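Uncharacterized protein AsbF (Bacillus anthracis, PDB 3DX5) catalyses the manganese-dependent dehydration of 3-dehydroshikimate to 3,4-dihydroxybenzoate, the catechol building block of the siderophore petrobactin. Local coordinates at residues I169-L174 with P192-Y197; T103-K108 with V139-H144; M1-C6 with H248-E253; G31-G36 with M66-L71. All blocks are in the same frame, centred on the assembly; numbering follows the deposited sequence.

Contact 1 of 4, residues I169-L174 with P192-Y197; sequences INLDFL and PWIQHY. With MN (manganese (II) ion), chain B.
L171 meets both I194 and Y197 on the helix-facing side of two parallel barrel strands, 169-172 and 194-197. Its CB lies 4.1 Å from CD1 of the Y197 ring. CG, anti to the backbone N (chi1 -176°), stands over the rim of one face of the F173 ring, and from it CD2 runs on to I194 CD1 at 3.6 Å, the two side chains crossing obliquely. F173 and Y197 lie side by side and point the same way, with F173 CE2 3.6 Å from Y197 CD1; their planes are 23° apart but slid so far that the rings barely overlap. In the backbone I169 N binds W193 O at 2.8 Å, Q195 N binds I169 O and L171 N binds H196 O. The pairing steps from I169-I194 to N170-H196, a beta bulge that takes up one extra residue in the second strand. At the end of its strand D172, the N-cap of helix 173-178, binds manganese through OD2 (2.1 Å), while OD1 has a salt bridge to K200. Helices 183-190 and 236-243 cover F173 and Y197, helix 152-162 covers I169 and W193, and strand 138-142 flanks N170.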
# COMPACT_ATOMS: atom_id res chain seq x y z
N ILE A 169 24.65 -1.20 -6.65
CA ILE A 169 23.49 -0.89 -7.50
C ILE A 169 22.51 -2.09 -7.56
O ILE A 169 22.92 -3.26 -7.75
CB ILE A 169 23.94 -0.57 -8.97
CG1 ILE A 169 24.83 0.72 -9.03
CG2 ILE A 169 22.72 -0.44 -9.96
CD1 ILE A 169 24.08 2.03 -8.68
N ASN A 170 21.22 -1.77 -7.46
CA ASN A 170 20.15 -2.66 -7.86
C ASN A 170 19.71 -2.22 -9.26
O ASN A 170 19.08 -1.15 -9.42
CB ASN A 170 18.94 -2.57 -6.91
CG ASN A 170 17.84 -3.55 -7.31
OD1 ASN A 170 18.12 -4.59 -7.89
ND2 ASN A 170 16.60 -3.19 -7.08
N LEU A 171 20.03 -3.04 -10.28
CA LEU A 171 19.81 -2.62 -11.68
C LEU A 171 18.38 -2.99 -12.10
O LEU A 171 18.04 -4.17 -12.24
CB LEU A 171 20.84 -3.26 -12.60
CG LEU A 171 20.78 -2.84 -14.08
CD1 LEU A 171 20.66 -1.35 -14.24
CD2 LEU A 171 22.03 -3.32 -14.77
N ASP A 172 17.54 -1.97 -12.31
CA ASP A 172 16.13 -2.20 -12.69
C ASP A 172 16.07 -1.88 -14.19
O ASP A 172 16.07 -0.72 -14.60
CB ASP A 172 15.24 -1.29 -11.83
CG ASP A 172 13.74 -1.52 -12.05
OD1 ASP A 172 13.29 -1.73 -13.19
OD2 ASP A 172 13.00 -1.44 -11.05
N PHE A 173 16.11 -2.93 -15.01
CA PHE A 173 16.24 -2.79 -16.46
C PHE A 173 15.13 -2.01 -17.15
O PHE A 173 15.41 -1.24 -18.07
CB PHE A 173 16.38 -4.18 -17.11
CG PHE A 173 17.73 -4.80 -16.88
CD1 PHE A 173 18.85 -4.35 -17.59
CD2 PHE A 173 17.88 -5.80 -15.92
CE1 PHE A 173 20.10 -4.93 -17.38
CE2 PHE A 173 19.12 -6.39 -15.71
CZ PHE A 173 20.23 -5.96 -16.43
N LEU A 174 13.89 -2.20 -16.73
CA LEU A 174 12.79 -1.38 -17.23
C LEU A 174 13.11 0.12 -17.11
O LEU A 174 12.98 0.88 -18.08
CB LEU A 174 11.48 -1.71 -16.48
CG LEU A 174 10.17 -1.03 -16.95
CD1 LEU A 174 10.13 0.45 -16.48
CD2 LEU A 174 10.00 -1.17 -18.45
N PRO A 192 30.68 -3.45 -12.26
CA PRO A 192 31.49 -3.47 -11.04
C PRO A 192 30.71 -3.17 -9.75
O PRO A 192 31.16 -3.57 -8.68
CB PRO A 192 32.54 -2.37 -11.28
CG PRO A 192 32.70 -2.34 -12.77
CD PRO A 192 31.26 -2.53 -13.26
N TRP A 193 29.56 -2.50 -9.85
CA TRP A 193 28.74 -2.13 -8.69
C TRP A 193 27.46 -2.94 -8.50
O TRP A 193 26.79 -2.81 -7.50
CB TRP A 193 28.36 -0.64 -8.77
CG TRP A 193 29.55 0.22 -8.78
CD1 TRP A 193 30.22 0.69 -7.69
CD2 TRP A 193 30.26 0.71 -9.94
NE1 TRP A 193 31.29 1.46 -8.09
CE2 TRP A 193 31.34 1.49 -9.46
CE3 TRP A 193 30.08 0.57 -11.33
CZ2 TRP A 193 32.27 2.13 -10.34
CZ3 TRP A 193 31.00 1.20 -12.20
CH2 TRP A 193 32.07 1.97 -11.70
N ILE A 194 27.10 -3.77 -9.46
CA ILE A 194 25.78 -4.43 -9.39
C ILE A 194 25.77 -5.55 -8.34
O ILE A 194 26.69 -6.37 -8.32
CB ILE A 194 25.40 -5.01 -10.76
CG1 ILE A 194 25.07 -3.86 -11.74
CG2 ILE A 194 24.19 -6.06 -10.66
CD1 ILE A 194 25.03 -4.39 -13.13
N GLN A 195 24.73 -5.62 -7.51
CA GLN A 195 24.58 -6.77 -6.59
C GLN A 195 23.23 -7.46 -6.72
O GLN A 195 23.01 -8.53 -6.12
CB GLN A 195 24.80 -6.34 -5.14
CG GLN A 195 26.19 -5.80 -4.87
CD GLN A 195 27.20 -6.89 -4.59
OE1 GLN A 195 27.60 -7.65 -5.47
NE2 GLN A 195 27.63 -6.97 -3.33
N HIS A 196 22.31 -6.87 -7.49
CA HIS A 196 20.92 -7.36 -7.57
C HIS A 196 20.27 -6.79 -8.83
O HIS A 196 20.68 -5.73 -9.34
CB HIS A 196 20.12 -6.92 -6.31
CG HIS A 196 19.05 -7.89 -5.86
ND1 HIS A 196 17.85 -8.06 -6.53
CD2 HIS A 196 18.97 -8.67 -4.76
CE1 HIS A 196 17.10 -8.92 -5.88
NE2 HIS A 196 17.75 -9.31 -4.80
N TYR A 197 19.27 -7.50 -9.34
CA TYR A 197 18.45 -6.95 -10.46
C TYR A 197 16.97 -6.92 -10.10
O TYR A 197 16.52 -7.69 -9.26
CB TYR A 197 18.56 -7.78 -11.74
CG TYR A 197 19.96 -8.20 -12.08
CD1 TYR A 197 20.83 -7.32 -12.74
CD2 TYR A 197 20.44 -9.49 -11.75
CE1 TYR A 197 22.13 -7.69 -13.05
CE2 TYR A 197 21.73 -9.88 -12.08
CZ TYR A 197 22.57 -8.96 -12.72
OH TYR A 197 23.86 -9.32 -13.05
MN MN B . 12.27 -1.74 -9.06

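Contact 2 of 4, residues T103-K108 with V139-H144; sequences TFAGQK and VLLETH. With MN (manganese (II) ion), chain B; DHB (3,4-dihydroxybenzoic acid), chain D.
The active-site rim of the TIM barrel, where strands 100-103 and 138-142 end, brings F104 against E142 and H144. The F104 edge meets the H144 face in an edge-to-face pair, planes 51° apart, with F104 CE1 over the centre of the imidazole and 3.4 Å from H144 CG. The same CE1 lies 3.6 Å from E142 CB, so one corner of the phenyl ring packs on both residues. H144, the inferred proton acceptor, has its NE2 2.9 Å from both O3 and C3 of the 3,4-dihydroxybenzoate, which approaches at the ring edge. O3 binds manganese, as does E142 OE2 at 2.1 Å; the carboxylate reaches the metal on an extended chain whose CG is anti to the backbone N (chi1 -176°). E142 OE1 forms a salt bridge with R102. Behind the site, T103 N binds L140 O (2.9 Å) and E142 N binds T103 O (3.1 Å). Beyond this bridge the chains part, and a water accepts from A105 N and donates to E142 O. T103 CG2 packs on L141 CD2 at 3.7 Å and also touches V139. Outside, helix 152-162 covers A105 and L141, helix 115-134 covers V139, and strand 167-172 runs beside 139-142.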
# COMPACT_ATOMS: atom_id res chain seq x y z
N THR A 103 17.81 1.20 -1.38
CA THR A 103 17.23 2.53 -1.19
C THR A 103 17.26 3.31 -2.49
O THR A 103 17.78 2.81 -3.50
CB THR A 103 17.90 3.31 -0.02
OG1 THR A 103 17.12 4.48 0.28
CG2 THR A 103 19.34 3.78 -0.36
N PHE A 104 16.63 4.48 -2.49
CA PHE A 104 16.56 5.35 -3.66
C PHE A 104 17.41 6.57 -3.40
O PHE A 104 17.54 7.00 -2.25
CB PHE A 104 15.11 5.77 -3.95
CG PHE A 104 14.25 4.61 -4.39
CD1 PHE A 104 14.37 4.09 -5.68
CD2 PHE A 104 13.37 4.00 -3.50
CE1 PHE A 104 13.62 3.00 -6.08
CE2 PHE A 104 12.59 2.92 -3.92
CZ PHE A 104 12.72 2.42 -5.18
N ALA A 105 18.00 7.15 -4.45
CA ALA A 105 18.87 8.29 -4.27
C ALA A 105 18.09 9.56 -4.59
O ALA A 105 18.13 10.06 -5.72
CB ALA A 105 20.10 8.17 -5.17
N GLY A 106 17.38 10.06 -3.60
CA GLY A 106 16.62 11.29 -3.76
C GLY A 106 15.22 11.08 -4.30
O GLY A 106 14.85 9.97 -4.65
N GLN A 107 14.46 12.17 -4.36
CA GLN A 107 13.04 12.12 -4.68
C GLN A 107 12.71 13.05 -5.87
O GLN A 107 11.56 13.42 -6.07
CB GLN A 107 12.20 12.58 -3.47
CG GLN A 107 12.29 11.74 -2.19
CD GLN A 107 11.57 12.42 -1.00
OE1 GLN A 107 11.89 13.56 -0.62
NE2 GLN A 107 10.61 11.73 -0.43
N LYS A 108 13.73 13.47 -6.61
CA LYS A 108 13.51 14.20 -7.88
C LYS A 108 14.64 13.85 -8.82
O LYS A 108 15.70 13.35 -8.39
CB LYS A 108 13.43 15.71 -7.66
CG LYS A 108 14.75 16.32 -7.18
CD LYS A 108 14.55 17.79 -6.78
CE LYS A 108 15.84 18.36 -6.23
NZ LYS A 108 15.75 19.86 -6.13
N VAL A 139 24.76 -1.02 0.62
CA VAL A 139 23.66 -0.14 0.26
C VAL A 139 23.51 -0.17 -1.26
O VAL A 139 24.39 0.27 -2.00
CB VAL A 139 23.94 1.32 0.73
CG1 VAL A 139 22.82 2.29 0.28
CG2 VAL A 139 24.12 1.34 2.22
N LEU A 140 22.37 -0.67 -1.74
CA LEU A 140 22.11 -0.71 -3.17
C LEU A 140 21.16 0.40 -3.58
O LEU A 140 20.00 0.43 -3.12
CB LEU A 140 21.48 -2.05 -3.57
CG LEU A 140 22.47 -3.21 -3.77
CD1 LEU A 140 23.14 -3.61 -2.40
CD2 LEU A 140 21.77 -4.38 -4.40
N LEU A 141 21.63 1.29 -4.45
CA LEU A 141 20.74 2.29 -5.01
C LEU A 141 20.05 1.67 -6.20
O LEU A 141 20.69 1.01 -7.03
CB LEU A 141 21.51 3.54 -5.47
CG LEU A 141 22.37 4.23 -4.39
CD1 LEU A 141 23.14 5.43 -5.02
CD2 LEU A 141 21.54 4.67 -3.19
N GLU A 142 18.75 1.86 -6.27
CA GLU A 142 17.97 1.34 -7.39
C GLU A 142 17.95 2.38 -8.54
O GLU A 142 17.81 3.56 -8.29
CB GLU A 142 16.55 0.99 -6.90
CG GLU A 142 15.70 0.35 -7.98
CD GLU A 142 14.55 -0.42 -7.39
OE1 GLU A 142 14.70 -1.04 -6.32
OE2 GLU A 142 13.49 -0.41 -8.03
N THR A 143 18.15 1.95 -9.78
CA THR A 143 18.05 2.84 -10.92
C THR A 143 16.54 3.16 -11.17
O THR A 143 15.74 2.25 -11.44
CB THR A 143 18.68 2.21 -12.17
OG1 THR A 143 18.13 0.92 -12.34
CG2 THR A 143 20.26 2.05 -12.02
N HIS A 144 16.20 4.44 -11.04
CA HIS A 144 14.81 4.92 -11.02
C HIS A 144 14.64 6.32 -11.60
O HIS A 144 15.48 7.18 -11.33
CB HIS A 144 14.32 5.00 -9.58
CG HIS A 144 13.19 4.09 -9.30
ND1 HIS A 144 11.97 4.53 -8.84
CD2 HIS A 144 13.06 2.76 -9.53
CE1 HIS A 144 11.17 3.49 -8.71
NE2 HIS A 144 11.80 2.41 -9.13
MN MN B . 12.27 -1.74 -9.06
C1 DHB D . 9.11 0.68 -6.28
C2 DHB D . 10.02 0.08 -7.15
C3 DHB D . 9.90 0.26 -8.53
O3 DHB D . 10.76 -0.28 -9.45
C4 DHB D . 8.82 1.12 -9.03
O4 DHB D . 8.74 1.28 -10.37
C5 DHB D . 7.93 1.73 -8.15
C6 DHB D . 8.09 1.50 -6.77
C DHB D . 9.25 0.44 -4.78
O1 DHB D . 8.52 0.96 -3.94
O2 DHB D . 10.20 -0.39 -4.34
O HOH W 1 17.23 5.92 -6.96

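Contact 3 of 4, residues M1-C6 with H248-E253; sequences MKYSLC and HFASLE. With MN (manganese (II) ion), chain B; DHB (3,4-dihydroxybenzoic acid), chain D.
S4 and S251 meet inside the barrel, where S4 OG donates to S251 OG at 2.7 Å. S4 OG sits between its own backbone N and carbonyl carbon (chi1 45°), which brings it across to its partner on the neighbouring strand. C6 SG packs on S251 CB at 3.6 Å. On the same face of the sheet K2 folds over F249: CE and NZ both lie above one face of the phenyl ring, NZ 4.0 Å from its centroid in a cation-pi contact, while CB rests near CD2 and CE2. The other face carries Y3 CD1 beside L252 CD2, with A250 CB touching CE of the selenomethionine M1. These side chains are set by parallel strand pairing, in which A250 N binds K2 O, S4 N binds A250 O and L252 N binds S4 O (3.0 Å). One water at each end joins the strands, between K2 N and H248 O and between C6 N and L252 O. Strands 2-6 and 249-252 thus pair the first and last strands of the barrel and so close it. Farther out, helix 259-272 covers Y3 and L252. E253, just past the strand, grips manganese with OE1 and OE2, each at 2.4 Å, and OE1 is also hydrogen-bonded to K200 NZ. S251 OG in turn is bonded to E33 OE1, so the buried hydroxyls form a polar chain ending on a carboxylate, which probably helps to stabilise negative charge on E33.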
# COMPACT_ATOMS: atom_id res chain seq x y z
N MSE A 1 20.24 -18.69 -14.02
CA MSE A 1 20.42 -17.71 -12.92
C MSE A 1 19.45 -17.93 -11.74
O MSE A 1 18.66 -18.87 -11.74
CB MSE A 1 20.33 -16.28 -13.47
CG MSE A 1 19.13 -15.99 -14.34
SE MSE A 1 19.15 -14.08 -14.50
CE MSE A 1 20.06 -13.64 -12.82
N LYS A 2 19.57 -17.08 -10.73
CA LYS A 2 18.76 -17.18 -9.52
C LYS A 2 17.66 -16.14 -9.52
O LYS A 2 17.94 -14.95 -9.67
CB LYS A 2 19.61 -17.01 -8.28
CG LYS A 2 20.33 -18.29 -7.88
CD LYS A 2 21.77 -18.09 -7.51
CE LYS A 2 21.97 -17.22 -6.28
NZ LYS A 2 22.60 -15.95 -6.66
N TYR A 3 16.44 -16.59 -9.31
CA TYR A 3 15.28 -15.71 -9.31
C TYR A 3 14.78 -15.53 -7.90
O TYR A 3 14.77 -16.49 -7.09
CB TYR A 3 14.16 -16.26 -10.20
CG TYR A 3 14.58 -16.22 -11.63
CD1 TYR A 3 14.61 -14.99 -12.31
CD2 TYR A 3 15.00 -17.38 -12.30
CE1 TYR A 3 15.07 -14.92 -13.64
CE2 TYR A 3 15.45 -17.33 -13.66
CZ TYR A 3 15.49 -16.07 -14.30
OH TYR A 3 15.94 -15.94 -15.60
N SER A 4 14.32 -14.32 -7.63
CA SER A 4 13.67 -14.06 -6.37
C SER A 4 12.27 -13.47 -6.56
O SER A 4 11.95 -12.86 -7.58
CB SER A 4 14.54 -13.16 -5.47
OG SER A 4 15.08 -12.07 -6.20
N LEU A 5 11.47 -13.64 -5.54
CA LEU A 5 10.13 -13.12 -5.47
C LEU A 5 10.20 -11.86 -4.55
O LEU A 5 10.89 -11.89 -3.55
CB LEU A 5 9.32 -14.24 -4.82
CG LEU A 5 7.90 -14.04 -4.41
CD1 LEU A 5 7.24 -15.38 -4.30
CD2 LEU A 5 7.91 -13.33 -3.05
N CYS A 6 9.47 -10.79 -4.86
CA CYS A 6 9.39 -9.63 -3.96
C CYS A 6 8.10 -9.66 -3.19
O CYS A 6 7.04 -9.73 -3.81
CB CYS A 6 9.27 -8.32 -4.72
SG CYS A 6 10.37 -8.17 -6.00
N HIS A 248 24.18 -12.76 -9.09
CA HIS A 248 23.17 -11.90 -8.40
C HIS A 248 21.76 -12.37 -8.64
O HIS A 248 21.45 -12.98 -9.68
CB HIS A 248 23.34 -10.43 -8.82
CG HIS A 248 24.77 -9.98 -8.80
ND1 HIS A 248 25.58 -10.12 -7.69
CD2 HIS A 248 25.56 -9.46 -9.77
CE1 HIS A 248 26.80 -9.66 -7.97
NE2 HIS A 248 26.81 -9.26 -9.23
N PHE A 249 20.91 -12.15 -7.65
CA PHE A 249 19.51 -12.50 -7.80
C PHE A 249 18.83 -11.51 -8.73
O PHE A 249 19.13 -10.30 -8.71
CB PHE A 249 18.82 -12.47 -6.44
CG PHE A 249 18.97 -13.77 -5.64
CD1 PHE A 249 20.03 -13.94 -4.72
CD2 PHE A 249 18.06 -14.81 -5.83
CE1 PHE A 249 20.17 -15.15 -4.00
CE2 PHE A 249 18.17 -16.01 -5.11
CZ PHE A 249 19.23 -16.19 -4.19
N ALA A 250 17.87 -12.01 -9.51
CA ALA A 250 16.97 -11.13 -10.25
C ALA A 250 15.60 -11.31 -9.67
O ALA A 250 15.06 -12.42 -9.71
CB ALA A 250 16.98 -11.49 -11.78
N SER A 251 15.01 -10.24 -9.15
CA SER A 251 13.63 -10.31 -8.66
C SER A 251 12.62 -10.10 -9.79
O SER A 251 12.81 -9.19 -10.61
CB SER A 251 13.40 -9.22 -7.62
OG SER A 251 13.82 -9.67 -6.35
N LEU A 252 11.53 -10.88 -9.80
CA LEU A 252 10.43 -10.66 -10.71
C LEU A 252 9.53 -9.62 -10.05
O LEU A 252 8.64 -9.97 -9.26
CB LEU A 252 9.66 -11.98 -11.00
CG LEU A 252 10.54 -13.13 -11.54
CD1 LEU A 252 9.69 -14.34 -11.91
CD2 LEU A 252 11.42 -12.65 -12.75
N GLU A 253 9.79 -8.35 -10.35
CA GLU A 253 9.12 -7.26 -9.66
C GLU A 253 7.76 -6.99 -10.26
O GLU A 253 7.58 -6.02 -11.03
CB GLU A 253 9.96 -5.99 -9.76
CG GLU A 253 9.56 -4.91 -8.74
CD GLU A 253 10.42 -3.65 -8.87
OE1 GLU A 253 10.85 -3.36 -10.01
OE2 GLU A 253 10.66 -2.97 -7.84
MN MN B . 12.27 -1.74 -9.06
C1 DHB D . 9.11 0.68 -6.28
C2 DHB D . 10.02 0.08 -7.15
C3 DHB D . 9.90 0.26 -8.53
O3 DHB D . 10.76 -0.28 -9.45
C4 DHB D . 8.82 1.12 -9.03
O4 DHB D . 8.74 1.28 -10.37
C5 DHB D . 7.93 1.73 -8.15
C6 DHB D . 8.09 1.50 -6.77
C DHB D . 9.25 0.44 -4.78
O1 DHB D . 8.52 0.96 -3.94
O2 DHB D . 10.20 -0.39 -4.34
O HOH W 2 21.92 -15.42 -10.72
O HOH W 3 7.52 -10.92 -6.94

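Contact 4 of 4, residues G31-G36 with M66-L71; sequences GIELWG and MISDYL. With DHB (3,4-dihydroxybenzoic acid), chain D.
M66, a selenomethionine, lies beside E33 where strands 31-35 and 64-68 run parallel in the TIM barrel. The two side chains point the same way, and M66 CE comes 3.5 Å from E33 CD. M66 O accepts from L34 N. On the opposite face of the sheet, toward helix 79-96, I67 puts CG2 3.6 Å from G36 CA. S68 returns to the barrel interior. Its N binds L34 O and its O receives G36 N at 2.8 Å. In the conformer described here, one of two modelled, its OG donates to E33 OE2 at 2.7 Å, meeting that oxygen on the anti side and 31° out of the carboxylate plane. E33 reaches it on an extended chain, CG anti to the backbone N (chi1 166°). The same OE2 is bonded to H198 NE2, and OE1 to S251, making E33 a second-shell residue that positions a manganese-binding histidine. D69 OD1 comes 3.3 Å from G36 CA, where a side chain would collide with it, so glycine fits the first turn of helix 36-45; D69 OD2 takes the backbone N of Y70 and a salt bridge from K85. Y70 reaches the ligand. A219 and A220 of the second subunit pack on W35 and Y70. W35 NE1 donates to Y70 OH at 2.8 Å, near the indole plane, and Y70 OH donates to the 3,4-dihydroxybenzoate carboxylate oxygen O1 at 2.5 Å.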
# COMPACT_ATOMS: atom_id res chain seq x y z
N GLY A 31 15.16 -17.16 -3.82
CA GLY A 31 15.30 -16.04 -2.92
C GLY A 31 13.99 -15.30 -2.73
O GLY A 31 13.05 -15.43 -3.55
N ILE A 32 13.92 -14.57 -1.62
CA ILE A 32 12.81 -13.64 -1.37
C ILE A 32 13.42 -12.27 -1.08
O ILE A 32 14.30 -12.14 -0.23
CB ILE A 32 11.94 -14.14 -0.19
CG1 ILE A 32 11.20 -15.42 -0.62
CG2 ILE A 32 10.94 -13.03 0.24
CD1 ILE A 32 10.60 -16.18 0.58
N GLU A 33 12.94 -11.25 -1.79
CA GLU A 33 13.34 -9.88 -1.53
C GLU A 33 12.22 -9.32 -0.67
O GLU A 33 11.04 -9.19 -1.11
CB GLU A 33 13.50 -9.10 -2.86
CG GLU A 33 13.59 -7.55 -2.66
CD GLU A 33 13.71 -6.79 -3.99
OE1 GLU A 33 14.02 -7.41 -5.05
OE2 GLU A 33 13.50 -5.54 -4.00
N LEU A 34 12.58 -9.01 0.57
CA LEU A 34 11.60 -8.70 1.58
C LEU A 34 11.44 -7.20 1.68
O LEU A 34 12.42 -6.49 1.97
CB LEU A 34 12.06 -9.26 2.94
CG LEU A 34 11.10 -9.27 4.11
CD1 LEU A 34 9.76 -9.88 3.84
CD2 LEU A 34 11.82 -10.08 5.21
N TRP A 35 10.21 -6.71 1.49
CA TRP A 35 9.92 -5.28 1.64
C TRP A 35 10.18 -4.88 3.11
O TRP A 35 9.83 -5.64 4.03
CB TRP A 35 8.44 -5.10 1.31
CG TRP A 35 8.02 -3.72 0.88
CD1 TRP A 35 8.81 -2.69 0.39
CD2 TRP A 35 6.66 -3.25 0.84
NE1 TRP A 35 8.00 -1.60 0.07
CE2 TRP A 35 6.68 -1.93 0.34
CE3 TRP A 35 5.42 -3.84 1.18
CZ2 TRP A 35 5.51 -1.17 0.18
CZ3 TRP A 35 4.25 -3.08 1.03
CH2 TRP A 35 4.31 -1.76 0.53
N GLY A 36 10.80 -3.72 3.33
CA GLY A 36 11.22 -3.31 4.65
C GLY A 36 10.09 -3.26 5.67
O GLY A 36 10.26 -3.70 6.82
N MSE A 66 17.64 -9.54 0.13
CA MSE A 66 17.75 -8.10 0.32
C MSE A 66 16.52 -7.65 1.08
O MSE A 66 15.44 -8.25 0.94
CB MSE A 66 17.79 -7.41 -1.05
CG MSE A 66 17.91 -5.86 -1.01
SE MSE A 66 18.57 -5.18 -2.76
CE MSE A 66 17.02 -5.60 -3.87
N ILE A 67 16.67 -6.58 1.86
CA ILE A 67 15.51 -5.87 2.38
C ILE A 67 15.39 -4.56 1.62
O ILE A 67 16.37 -3.79 1.53
CB ILE A 67 15.67 -5.61 3.88
CG1 ILE A 67 15.63 -6.98 4.61
CG2 ILE A 67 14.57 -4.69 4.36
CD1 ILE A 67 16.18 -6.94 6.01
N SER A 68 14.20 -4.29 1.09
CA SER A 68 14.02 -3.14 0.22
C SER A 68 13.18 -2.05 0.87
O SER A 68 12.01 -2.25 1.21
CB SER A 68 13.47 -3.59 -1.14
OG SER A 68 14.30 -4.62 -1.64
N ASP A 69 13.81 -0.89 1.08
CA ASP A 69 13.20 0.14 1.86
C ASP A 69 13.44 1.50 1.22
O ASP A 69 13.62 1.57 -0.00
CB ASP A 69 13.71 0.06 3.31
CG ASP A 69 12.63 0.50 4.33
OD1 ASP A 69 12.36 -0.27 5.28
OD2 ASP A 69 12.06 1.62 4.18
N TYR A 70 13.41 2.56 2.02
CA TYR A 70 13.39 3.95 1.53
C TYR A 70 14.08 4.73 2.63
O TYR A 70 13.58 4.77 3.75
CB TYR A 70 11.92 4.46 1.37
CG TYR A 70 11.01 3.48 0.63
CD1 TYR A 70 10.85 3.55 -0.77
CD2 TYR A 70 10.33 2.44 1.32
CE1 TYR A 70 10.04 2.62 -1.47
CE2 TYR A 70 9.56 1.50 0.63
CZ TYR A 70 9.42 1.60 -0.76
OH TYR A 70 8.63 0.68 -1.44
N LEU A 71 15.23 5.30 2.35
CA LEU A 71 15.89 6.11 3.38
C LEU A 71 15.82 7.58 2.99
O LEU A 71 16.24 7.95 1.92
CB LEU A 71 17.33 5.67 3.59
CG LEU A 71 17.48 4.21 4.01
CD1 LEU A 71 18.96 3.77 3.90
CD2 LEU A 71 16.90 4.02 5.45
C1 DHB D . 9.11 0.68 -6.28
C2 DHB D . 10.02 0.08 -7.15
C3 DHB D . 9.90 0.26 -8.53
O3 DHB D . 10.76 -0.28 -9.45
C4 DHB D . 8.82 1.12 -9.03
O4 DHB D . 8.74 1.28 -10.37
C5 DHB D . 7.93 1.73 -8.15
C6 DHB D . 8.09 1.50 -6.77
C DHB D . 9.25 0.44 -4.78
O1 DHB D . 8.52 0.96 -3.94
O2 DHB D . 10.20 -0.39 -4.34

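Overall arrangement
All four contacts are buried and belong to one closed barrel sheet. Contact 3 pairs the first barrel strand with the last and encloses the other three in sequence; contacts 4, 2 and 1 follow one another along the chain. Contacts 1, 2 and 3 supply D172, E142 and E253 to the same manganese, whereas contact 4 reaches the metal indirectly, through E33, and binds the ligand carboxylate, meta to the metal-bound O3. Contacts 1 and 2 share neighbouring strands through N170 N to L141 O, contacts 1 and 3 through Y197 and F249. Contact 1 is mainly apolar toward the helices, contact 3 has a buried serine pair that leads to E33 of contact 4, and only contact 4 touches the second subunit.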